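Local coordinates for protein mevalonate 3-kinase (Thermoplasma acidophilum, PDB 4RKS) that phosphorylates (R)-mevalonate on its 3-hydroxyl with ATP, a step of the alternative mevalonate pathway to isoprenoids found in extreme acidophiles, at residues A29-L38 and G162-T170. Numbering follows the deposited sequence.
With MEV ((R)-mevalonate), chain C.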
ATOM      1  N   ALA A  29       7.596   8.492  -1.449  1.00 21.60           N
ATOM      2  CA  ALA A  29       6.494   7.681  -1.991  1.00 19.82           C
ATOM      3  C   ALA A  29       5.246   7.844  -1.122  1.00 18.75           C
ATOM      4  O   ALA A  29       5.313   8.422  -0.020  1.00 16.43           O
ATOM      5  CB  ALA A  29       6.896   6.216  -2.100  1.00 16.77           C
ATOM      6  N   TYR A  30       4.117   7.328  -1.612  1.00 20.20           N
ATOM      7  CA  TYR A  30       2.814   7.483  -0.959  1.00 21.76           C
ATOM      8  C   TYR A  30       2.269   6.139  -0.500  1.00 22.46           C
ATOM      9  O   TYR A  30       2.496   5.128  -1.163  1.00 23.75           O
ATOM     10  CB  TYR A  30       1.829   8.185  -1.925  1.00 17.57           C
ATOM     11  CG  TYR A  30       2.411   9.499  -2.351  1.00 19.86           C
ATOM     12  CD1 TYR A  30       2.431  10.574  -1.468  1.00 19.63           C
ATOM     13  CD2 TYR A  30       3.021   9.648  -3.588  1.00 18.12           C
ATOM     14  CE1 TYR A  30       2.997  11.768  -1.821  1.00 17.47           C
ATOM     15  CE2 TYR A  30       3.609  10.849  -3.956  1.00 22.90           C
ATOM     16  CZ  TYR A  30       3.589  11.905  -3.058  1.00 27.49           C
ATOM     17  OH  TYR A  30       4.164  13.101  -3.382  1.00 26.52           O
ATOM     18  N   PRO A  31       1.539   6.131   0.631  1.00 19.23           N
ATOM     19  CA  PRO A  31       0.956   4.897   1.164  1.00 16.80           C
ATOM     20  C   PRO A  31      -0.140   4.341   0.267  1.00 18.33           C
ATOM     21  O   PRO A  31      -0.569   4.958  -0.714  1.00 20.18           O
ATOM     22  CB  PRO A  31       0.397   5.331   2.529  1.00 19.63           C
ATOM     23  CG  PRO A  31       0.043   6.781   2.319  1.00 23.91           C
ATOM     24  CD  PRO A  31       1.133   7.318   1.413  1.00 23.31           C
ATOM     25  N   THR A  32      -0.576   3.128   0.576  1.00 19.64           N
ATOM     26  CA  THR A  32      -1.471   2.438  -0.330  1.00 17.22           C
ATOM     27  C   THR A  32      -2.674   1.830   0.392  1.00 25.70           C
ATOM     28  O   THR A  32      -2.663   1.645   1.618  1.00 26.34           O
ATOM     29  CB  THR A  32      -0.721   1.323  -1.110  1.00 27.32           C
ATOM     30  OG1 THR A  32      -0.314   0.299  -0.207  1.00 26.77           O
ATOM     31  CG2 THR A  32       0.517   1.887  -1.787  1.00 25.01           C
ATOM     32  N   ILE A  33      -3.714   1.562  -0.393  1.00 18.38           N
ATOM     33  CA  ILE A  33      -4.928   0.872   0.047  1.00 20.93           C
ATOM     34  C   ILE A  33      -5.191  -0.296  -0.895  1.00 23.51           C
ATOM     35  O   ILE A  33      -5.209  -0.118  -2.121  1.00 21.77           O
ATOM     36  CB  ILE A  33      -6.155   1.818   0.042  1.00 25.60           C
ATOM     37  CG1 ILE A  33      -5.990   2.919   1.088  1.00 32.35           C
ATOM     38  CG2 ILE A  33      -7.456   1.031   0.281  1.00 23.78           C
ATOM     39  CD1 ILE A  33      -6.904   4.129   0.873  1.00 29.69           C
ATOM     40  N   GLY A  34      -5.383  -1.488  -0.343  1.00 21.04           N
ATOM     41  CA  GLY A  34      -5.750  -2.638  -1.156  1.00 19.77           C
ATOM     42  C   GLY A  34      -7.137  -2.516  -1.791  1.00 20.54           C
ATOM     43  O   GLY A  34      -8.069  -2.015  -1.175  1.00 20.64           O
ATOM     44  N   VAL A  35      -7.268  -2.980  -3.030  1.00 22.03           N
ATOM     45  CA  VAL A  35      -8.551  -3.007  -3.744  1.00 19.43           C
ATOM     46  C   VAL A  35      -9.008  -4.455  -3.994  1.00 21.06           C
ATOM     47  O   VAL A  35     -10.192  -4.792  -3.848  1.00 25.51           O
ATOM     48  CB  VAL A  35      -8.454  -2.216  -5.082  1.00 31.38           C
ATOM     49  CG1 VAL A  35      -9.601  -2.564  -6.020  1.00 26.35           C
ATOM     50  CG2 VAL A  35      -8.419  -0.709  -4.804  1.00 27.62           C
ATOM     51  N   VAL A  36      -8.068  -5.304  -4.387  1.00 23.76           N
ATOM     52  CA  VAL A  36      -8.233  -6.759  -4.255  1.00 20.08           C
ATOM     53  C   VAL A  36      -7.211  -7.148  -3.207  1.00 20.00           C
ATOM     54  O   VAL A  36      -6.004  -6.945  -3.396  1.00 19.59           O
ATOM     55  CB  VAL A  36      -8.018  -7.523  -5.586  1.00 20.07           C
ATOM     56  CG1 VAL A  36      -8.073  -9.058  -5.369  1.00 20.49           C
ATOM     57  CG2 VAL A  36      -9.078  -7.103  -6.611  1.00 24.87           C
ATOM     58  N   LEU A  37      -7.703  -7.660  -2.086  1.00 20.44           N
ATOM     59  CA  LEU A  37      -6.947  -7.664  -0.848  1.00 24.16           C
ATOM     60  C   LEU A  37      -6.021  -8.856  -0.745  1.00 33.55           C
ATOM     61  O   LEU A  37      -6.445  -9.988  -0.965  1.00 20.91           O
ATOM     62  CB  LEU A  37      -7.912  -7.633   0.345  1.00 25.40           C
ATOM     63  CG  LEU A  37      -8.786  -6.379   0.384  1.00 27.64           C
ATOM     64  CD1 LEU A  37      -9.840  -6.468   1.492  1.00 21.56           C
ATOM     65  CD2 LEU A  37      -7.899  -5.165   0.563  1.00 28.18           C
ATOM     66  N   LEU A  38      -4.764  -8.600  -0.376  1.00 20.21           N
ATOM     67  CA  LEU A  38      -3.782  -9.675  -0.270  1.00 21.15           C
ATOM     68  C   LEU A  38      -3.803 -10.400   1.077  1.00 22.99           C
ATOM     69  O   LEU A  38      -3.784  -9.778   2.136  1.00 24.71           O
ATOM     70  CB  LEU A  38      -2.375  -9.133  -0.516  1.00 26.79           C
ATOM     71  CG  LEU A  38      -1.282 -10.192  -0.382  1.00 24.29           C
ATOM     72  CD1 LEU A  38      -1.405 -11.195  -1.520  1.00 24.60           C
ATOM     73  CD2 LEU A  38       0.085  -9.522  -0.383  1.00 24.11           C
ATOM     74  N   GLY A 162       5.041  -2.563  -4.775  1.00 18.48           N
ATOM     75  CA  GLY A 162       4.734  -2.220  -6.157  1.00 20.82           C
ATOM     76  C   GLY A 162       3.574  -1.246  -6.321  1.00 24.87           C
ATOM     77  O   GLY A 162       3.527  -0.487  -7.291  1.00 16.64           O
ATOM     78  N   ARG A 163       2.624  -1.281  -5.389  1.00 19.32           N
ATOM     79  CA  ARG A 163       1.487  -0.370  -5.425  1.00 17.98           C
ATOM     80  C   ARG A 163       1.997   1.061  -5.365  1.00 20.60           C
ATOM     81  O   ARG A 163       1.556   1.935  -6.103  1.00 19.64           O
ATOM     82  CB  ARG A 163       0.532  -0.631  -4.253  1.00 17.00           C
ATOM     83  CG  ARG A 163      -0.268  -1.914  -4.306  1.00 18.05           C
ATOM     84  CD  ARG A 163      -0.960  -2.144  -2.937  1.00 23.01           C
ATOM     85  NE  ARG A 163      -1.789  -3.343  -2.913  1.00 25.47           N
ATOM     86  CZ  ARG A 163      -2.468  -3.772  -1.848  1.00 27.04           C
ATOM     87  NH1 ARG A 163      -2.417  -3.106  -0.701  1.00 29.36           N
ATOM     88  NH2 ARG A 163      -3.201  -4.875  -1.930  1.00 28.06           N
ATOM     89  N   SER A 164       2.941   1.287  -4.465  1.00 20.71           N
ATOM     90  CA  SER A 164       3.446   2.618  -4.237  1.00 16.30           C
ATOM     91  C   SER A 164       4.525   2.987  -5.258  1.00 17.42           C
ATOM     92  O   SER A 164       4.697   4.155  -5.570  1.00 23.09           O
ATOM     93  CB  SER A 164       3.980   2.735  -2.809  1.00 18.83           C
ATOM     94  OG  SER A 164       4.522   4.020  -2.585  1.00 26.38           O
ATOM     95  N   LEU A 165       5.244   1.997  -5.784  1.00 21.39           N
ATOM     96  CA  LEU A 165       6.286   2.286  -6.766  1.00 20.31           C
ATOM     97  C   LEU A 165       5.681   2.873  -8.047  1.00 17.73           C
ATOM     98  O   LEU A 165       6.163   3.869  -8.569  1.00 19.10           O
ATOM     99  CB  LEU A 165       7.103   1.020  -7.083  1.00 19.45           C
ATOM    100  CG  LEU A 165       8.290   1.210  -8.034  1.00 27.77           C
ATOM    101  CD1 LEU A 165       9.276   2.225  -7.493  1.00 21.13           C
ATOM    102  CD2 LEU A 165       8.990  -0.123  -8.328  1.00 28.44           C
ATOM    103  N   PHE A 166       4.601   2.273  -8.536  1.00 16.30           N
ATOM    104  CA  PHE A 166       4.060   2.664  -9.833  1.00 17.27           C
ATOM    105  C   PHE A 166       2.926   3.685  -9.738  1.00 16.33           C
ATOM    106  O   PHE A 166       2.741   4.517 -10.635  1.00 17.61           O
ATOM    107  CB  PHE A 166       3.600   1.426 -10.589  1.00 18.75           C
ATOM    108  CG  PHE A 166       4.742   0.580 -11.073  1.00 20.04           C
ATOM    109  CD1 PHE A 166       5.421   0.915 -12.232  1.00 26.87           C
ATOM    110  CD2 PHE A 166       5.146  -0.524 -10.357  1.00 17.88           C
ATOM    111  CE1 PHE A 166       6.488   0.147 -12.681  1.00 25.02           C
ATOM    112  CE2 PHE A 166       6.219  -1.308 -10.800  1.00 22.71           C
ATOM    113  CZ  PHE A 166       6.883  -0.966 -11.962  1.00 24.24           C
ATOM    114  N   GLY A 167       2.190   3.642  -8.647  1.00 17.09           N
ATOM    115  CA  GLY A 167       1.191   4.667  -8.399  1.00 22.38           C
ATOM    116  C   GLY A 167      -0.156   4.367  -9.016  1.00 19.89           C
ATOM    117  O   GLY A 167      -0.334   3.357  -9.685  1.00 16.65           O
ATOM    118  N   GLY A 168      -1.119   5.259  -8.803  1.00 19.37           N
ATOM    119  CA  GLY A 168      -2.456   5.046  -9.335  1.00 16.81           C
ATOM    120  C   GLY A 168      -3.086   3.726  -8.921  1.00 17.00           C
ATOM    121  O   GLY A 168      -2.890   3.238  -7.797  1.00 19.34           O
ATOM    122  N   LEU A 169      -3.874   3.153  -9.823  1.00 17.27           N
ATOM    123  CA  LEU A 169      -4.453   1.838  -9.601  1.00 17.50           C
ATOM    124  C   LEU A 169      -3.558   0.807 -10.260  1.00 17.47           C
ATOM    125  O   LEU A 169      -3.230   0.943 -11.432  1.00 18.97           O
ATOM    126  CB  LEU A 169      -5.862   1.741 -10.179  1.00 17.89           C
ATOM    127  CG  LEU A 169      -6.530   0.370 -10.208  1.00 21.45           C
ATOM    128  CD1 LEU A 169      -6.752  -0.138  -8.790  1.00 21.15           C
ATOM    129  CD2 LEU A 169      -7.863   0.436 -10.997  1.00 18.65           C
ATOM    130  N   THR A 170      -3.162  -0.207  -9.497  1.00 20.61           N
ATOM    131  CA  THR A 170      -2.309  -1.260 -10.021  1.00 20.17           C
ATOM    132  C   THR A 170      -2.914  -2.619  -9.736  1.00 20.62           C
ATOM    133  O   THR A 170      -3.780  -2.761  -8.856  1.00 19.03           O
ATOM    134  CB  THR A 170      -0.897  -1.221  -9.404  1.00 17.53           C
ATOM    135  OG1 THR A 170      -1.007  -1.306  -7.979  1.00 19.18           O
ATOM    136  CG2 THR A 170      -0.150   0.061  -9.819  1.00 16.97           C
TER
HETATM  137  C8  MEV C 401      -1.178  -6.179   2.368  1.00 46.73           C
HETATM  138  O8  MEV C 401       0.101  -6.756   2.549  1.00 54.93           O
HETATM  139  C2  MEV C 401      -2.087  -6.710   3.454  1.00 31.79           C
HETATM  140  C3  MEV C 401      -3.405  -5.988   3.675  1.00 31.76           C
HETATM  141  O7  MEV C 401      -3.252  -4.596   3.780  1.00 36.31           O
HETATM  142  C4  MEV C 401      -4.383  -6.282   2.549  1.00 31.33           C
HETATM  143  C5  MEV C 401      -4.194  -5.393   1.333  1.00 28.97           C
HETATM  144  O3  MEV C 401      -4.063  -4.137   1.445  1.00 27.62           O
HETATM  145  O4  MEV C 401      -4.143  -5.919   0.197  1.00 31.08           O
HETATM  146  C6  MEV C 401      -3.968  -6.507   4.979  1.00 31.12           C
HETATM  147  O   HOH W   1       3.601   6.543  -4.377  1.00 18.75           O
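Arg163 leaves its helix against Thr32 and runs alongside strand 32-34 to the substrate. Its CB lies 3.5 Å from the methyl CG2 of Thr32, and its CD passes OG1 of the same threonine, the two side chains crossing at about a right angle; threonine suits the spot because its methyl packs on the aliphatic start of the arginine while its hydroxyl lies beside CD. From CG to NE the chain is fully extended (chi2 169°, chi3 178°), which brings the edge of the guanidinium, in plane, up to the carboxylate carbon MEV C5. One face of that group lies over Gly34 CA, 3.4 Å from NH1, where a CB would strike mevalonate O3, hence glycine. The two outer nitrogens grip the carboxylate side by side: NH1 binds MEV O3 at 2.9 Å, and NH2 binds MEV O4 at 2.5 Å. Leu38 N gives O4 a second, nearly straight bond (175°). At the next residue, Ser164 OG donates to Tyr30 O at 2.7 Å, tying the helix to the backbone just before residues 32-34, while a water joins Tyr30 N to Ser164 O. A leucine in place of Arg163 would probably leave the carboxylate without its countercharge and only Leu38 N of this contact to hold it. The paired bonds, with a probable charge attraction, thus suit this substrate pocket to a carboxylate.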